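Local coordinates for putative methyl-accepting chemotaxis signal transduction protein (Campylobacter jejuni, PDB 6W3Y) that probably senses small ligands such as amino acids through a Cache-type domain and passes the signal on to the chemotaxis machinery, at residues 77-82 with 131-136. Sequence-based numbering, arbitrary orientation. Where two conformers were deposited one is given.
Sequences NALNVY and YLDTVL. With ALA (alanine), chain C.
Asn80 and Asp133 reach toward each other from opposite directions beside a bound alanine, a compact case of a second-shell amide that, together with its stronger tie to Asp160, probably helps to position a ligand-binding carboxylate. ND2 of Asn80 donates to OD2 of Asp133 over 3.0 Å, a bent bond (142°) that stays near the amide plane but reaches the carboxylate from above its own, the two planes being 65° apart. On the opposite face of that carboxylate Leu136 N gives OD2 a second, straighter bond, while Val135 N binds OD1 in an Asx turn. Held this way, with its CG anti to the backbone N (chi1 160°), Asp133 turns OD1 to the alanine N at 2.8 Å; Tyr131 OH, also hydrogen-bonded to Thr142 OG1, takes the same amino group at 2.9 Å. Tyr82 lays a ring face against the ligand methyl, its CZ 3.6 Å from alanine CB, and Thr134 N points almost straight at the ligand O. Next to these polar groups Leu79 CG packs on Leu136 CD1 at 3.7 Å, and the same methyl, with Val135 CG1, covers Asn80 OD1, a buried oxygen that finds no polar partner. Asp160 bonds Asn80 ND2, Tyr82 OH and the alanine. Within the PDC sensor domain, the contact bridges inner strand 80-84, just after helix 58-76, and the loop leaving outermost strand 126-132, with strands 152-162 and 139-149 between.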
ATOM      1  N   ASN A  77      -1.684 -14.549  -5.507  1.00 12.86           N
ATOM      2  CA  ASN A  77      -2.793 -14.612  -4.567  1.00 12.54           C
ATOM      3  C   ASN A  77      -3.427 -13.242  -4.393  1.00 13.30           C
ATOM      4  O   ASN A  77      -3.772 -12.834  -3.295  1.00 15.30           O
ATOM      5  CB  ASN A  77      -2.391 -15.266  -3.231  1.00 14.33           C
ATOM      6  CG  ASN A  77      -3.578 -15.576  -2.373  1.00 17.41           C
ATOM      7  OD1 ASN A  77      -4.637 -15.912  -2.876  1.00 20.74           O
ATOM      8  ND2 ASN A  77      -3.393 -15.461  -1.071  1.00 23.62           N
ATOM      9  N   ALA A  78      -3.690 -12.575  -5.507  1.00 12.23           N
ATOM     10  CA  ALA A  78      -4.459 -11.336  -5.479  1.00 11.86           C
ATOM     11  C   ALA A  78      -5.926 -11.634  -5.182  1.00 11.32           C
ATOM     12  O   ALA A  78      -6.406 -12.749  -5.403  1.00 12.62           O
ATOM     13  CB  ALA A  78      -4.340 -10.585  -6.777  1.00 12.14           C
ATOM     14  N   LEU A  79      -6.677 -10.628  -4.737  1.00 11.03           N
ATOM     15  CA  LEU A  79      -8.101 -10.815  -4.467  1.00 12.02           C
ATOM     16  C   LEU A  79      -8.923 -10.790  -5.781  1.00 10.49           C
ATOM     17  O   LEU A  79      -9.785 -11.635  -6.013  1.00 11.94           O
ATOM     18  CB  LEU A  79      -8.603  -9.767  -3.497  1.00 12.21           C
ATOM     19  CG  LEU A  79      -9.980 -10.025  -2.926  1.00 14.29           C
ATOM     20  CD1 LEU A  79      -9.909 -11.262  -1.991  1.00 16.59           C
ATOM     21  CD2 LEU A  79     -10.469  -8.799  -2.156  1.00 15.91           C
ATOM     22  N   ASN A  80      -8.644  -9.772  -6.604  1.00 10.84           N
ATOM     23  CA  ASN A  80      -9.321  -9.587  -7.904  1.00 10.72           C
ATOM     24  C   ASN A  80      -8.271  -9.109  -8.907  1.00  9.56           C
ATOM     25  O   ASN A  80      -7.411  -8.284  -8.519  1.00 10.70           O
ATOM     26  CB  ASN A  80     -10.456  -8.559  -7.851  1.00 10.61           C
ATOM     27  CG  ASN A  80     -11.514  -8.832  -6.840  1.00 11.39           C
ATOM     28  OD1 ASN A  80     -12.244  -9.815  -6.960  1.00 13.53           O
ATOM     29  ND2 ASN A  80     -11.642  -7.916  -5.876  1.00 12.33           N
ATOM     30  N   VAL A  81      -8.443  -9.488 -10.157  1.00  9.47           N
ATOM     31  CA  VAL A  81      -7.645  -8.944 -11.247  1.00 10.06           C
ATOM     32  C   VAL A  81      -8.631  -8.769 -12.401  1.00 10.13           C
ATOM     33  O   VAL A  81      -9.408  -9.680 -12.698  1.00 10.71           O
ATOM     34  CB  VAL A  81      -6.480  -9.894 -11.640  1.00 10.70           C
ATOM     35  CG1 VAL A  81      -5.719  -9.337 -12.834  1.00 11.57           C
ATOM     36  CG2 VAL A  81      -5.497 -10.066 -10.479  1.00 10.79           C
ATOM     37  N   TYR A  82      -8.637  -7.582 -13.028  1.00 10.27           N
ATOM     38  CA  TYR A  82      -9.757  -7.232 -13.904  1.00  9.71           C
ATOM     39  C   TYR A  82      -9.346  -6.207 -14.952  1.00 10.76           C
ATOM     40  O   TYR A  82      -8.338  -5.520 -14.798  1.00 10.78           O
ATOM     41  CB  TYR A  82     -10.977  -6.779 -13.068  1.00  9.68           C
ATOM     42  CG  TYR A  82     -10.662  -5.744 -12.017  1.00 10.06           C
ATOM     43  CD1 TYR A  82     -10.277  -6.146 -10.737  1.00 10.92           C
ATOM     44  CD2 TYR A  82     -10.744  -4.366 -12.237  1.00  9.73           C
ATOM     45  CE1 TYR A  82      -9.965  -5.205  -9.753  1.00 11.09           C
ATOM     46  CE2 TYR A  82     -10.474  -3.426 -11.261  1.00 10.28           C
ATOM     47  CZ  TYR A  82     -10.083  -3.856  -9.996  1.00  9.79           C
ATOM     48  OH  TYR A  82      -9.813  -2.918  -9.032  1.00 11.37           O
ATOM     49  N   TYR A 131      -9.487   0.860   0.388  1.00 13.06           N
ATOM     50  CA  TYR A 131     -10.936   1.075   0.342  1.00 13.59           C
ATOM     51  C   TYR A 131     -11.631  -0.278   0.298  1.00 12.73           C
ATOM     52  O   TYR A 131     -11.017  -1.303   0.050  1.00 12.21           O
ATOM     53  CB  TYR A 131     -11.358   1.955  -0.858  1.00 12.71           C
ATOM     54  CG  TYR A 131     -11.194   1.228  -2.171  1.00 13.00           C
ATOM     55  CD1 TYR A 131      -9.953   1.151  -2.786  1.00 12.30           C
ATOM     56  CD2 TYR A 131     -12.279   0.610  -2.786  1.00 12.48           C
ATOM     57  CE1 TYR A 131      -9.783   0.435  -3.946  1.00 11.98           C
ATOM     58  CE2 TYR A 131     -12.116  -0.133  -3.938  1.00 12.31           C
ATOM     59  CZ  TYR A 131     -10.866  -0.253  -4.502  1.00 11.36           C
ATOM     60  OH  TYR A 131     -10.731  -0.984  -5.666  1.00 12.22           O
ATOM     61  N   LEU A 132     -12.949  -0.254   0.547  1.00 12.84           N
ATOM     62  CA  LEU A 132     -13.740  -1.462   0.557  1.00 12.50           C
ATOM     63  C   LEU A 132     -14.127  -1.926  -0.829  1.00 12.98           C
ATOM     64  O   LEU A 132     -14.963  -1.300  -1.490  1.00 14.65           O
ATOM     65  CB  LEU A 132     -14.982  -1.226   1.393  1.00 13.44           C
ATOM     66  CG  LEU A 132     -15.841  -2.453   1.706  1.00 15.00           C
ATOM     67  CD1 LEU A 132     -15.097  -3.600   2.355  1.00 18.35           C
ATOM     68  CD2 LEU A 132     -17.025  -2.051   2.583  1.00 18.32           C
ATOM     69  N   ASP A 133     -13.521  -3.010  -1.292  1.00 13.25           N
ATOM     70  CA  ASP A 133     -13.841  -3.576  -2.601  1.00 13.27           C
ATOM     71  C   ASP A 133     -15.271  -4.066  -2.626  1.00 14.15           C
ATOM     72  O   ASP A 133     -15.692  -4.820  -1.748  1.00 15.53           O
ATOM     73  CB  ASP A 133     -12.894  -4.734  -2.891  1.00 12.62           C
ATOM     74  CG  ASP A 133     -13.426  -5.678  -3.944  1.00 12.71           C
ATOM     75  OD1 ASP A 133     -13.839  -5.194  -5.016  1.00 13.13           O
ATOM     76  OD2 ASP A 133     -13.425  -6.897  -3.694  1.00 12.62           O
ATOM     77  N   THR A 134     -16.015  -3.678  -3.667  0.53 14.89           N
ATOM     78  CA  THR A 134     -17.421  -4.070  -3.827  0.53 18.73           C
ATOM     79  C   THR A 134     -17.593  -5.551  -4.243  0.53 15.43           C
ATOM     80  O   THR A 134     -18.673  -6.133  -4.053  0.53 17.98           O
ATOM     81  CB  THR A 134     -18.161  -3.156  -4.852  0.53 20.63           C
ATOM     82  OG1 THR A 134     -17.611  -3.360  -6.161  0.53 25.45           O
ATOM     83  CG2 THR A 134     -18.022  -1.688  -4.503  0.53 24.87           C
ATOM     84  N   VAL A 135     -16.578  -6.155  -4.861  1.00 13.28           N
ATOM     85  CA  VAL A 135     -16.763  -7.517  -5.388  1.00 14.14           C
ATOM     86  C   VAL A 135     -16.719  -8.567  -4.255  1.00 13.59           C
ATOM     87  O   VAL A 135     -17.680  -9.309  -4.048  1.00 16.64           O
ATOM     88  CB  VAL A 135     -15.704  -7.835  -6.463  1.00 14.15           C
ATOM     89  CG1 VAL A 135     -15.791  -9.277  -6.888  1.00 15.74           C
ATOM     90  CG2 VAL A 135     -15.892  -6.926  -7.651  1.00 15.00           C
ATOM     91  N   LEU A 136     -15.635  -8.534  -3.482  1.00 13.62           N
ATOM     92  CA  LEU A 136     -15.418  -9.525  -2.418  1.00 13.94           C
ATOM     93  C   LEU A 136     -15.434  -8.935  -1.013  1.00 14.97           C
ATOM     94  O   LEU A 136     -15.257  -9.646  -0.040  1.00 16.84           O
ATOM     95  CB  LEU A 136     -14.143 -10.314  -2.687  1.00 14.63           C
ATOM     96  CG  LEU A 136     -14.287 -11.410  -3.745  1.00 17.25           C
ATOM     97  CD1 LEU A 136     -12.928 -11.993  -4.072  1.00 17.92           C
ATOM     98  CD2 LEU A 136     -15.228 -12.530  -3.304  1.00 24.58           C
TER
HETATM   99  N   ALA C 301     -12.240  -3.346  -6.384  1.00 12.51           N
HETATM  100  CA  ALA C 301     -12.890  -2.755  -7.593  1.00 12.52           C
HETATM  101  C   ALA C 301     -14.044  -1.895  -7.149  1.00 12.89           C
HETATM  102  O   ALA C 301     -14.453  -1.963  -5.966  1.00 13.98           O
HETATM  103  CB  ALA C 301     -13.390  -3.851  -8.490  1.00 13.15           C
HETATM  104  OXT ALA C 301     -14.495  -1.090  -8.011  1.00 15.65           O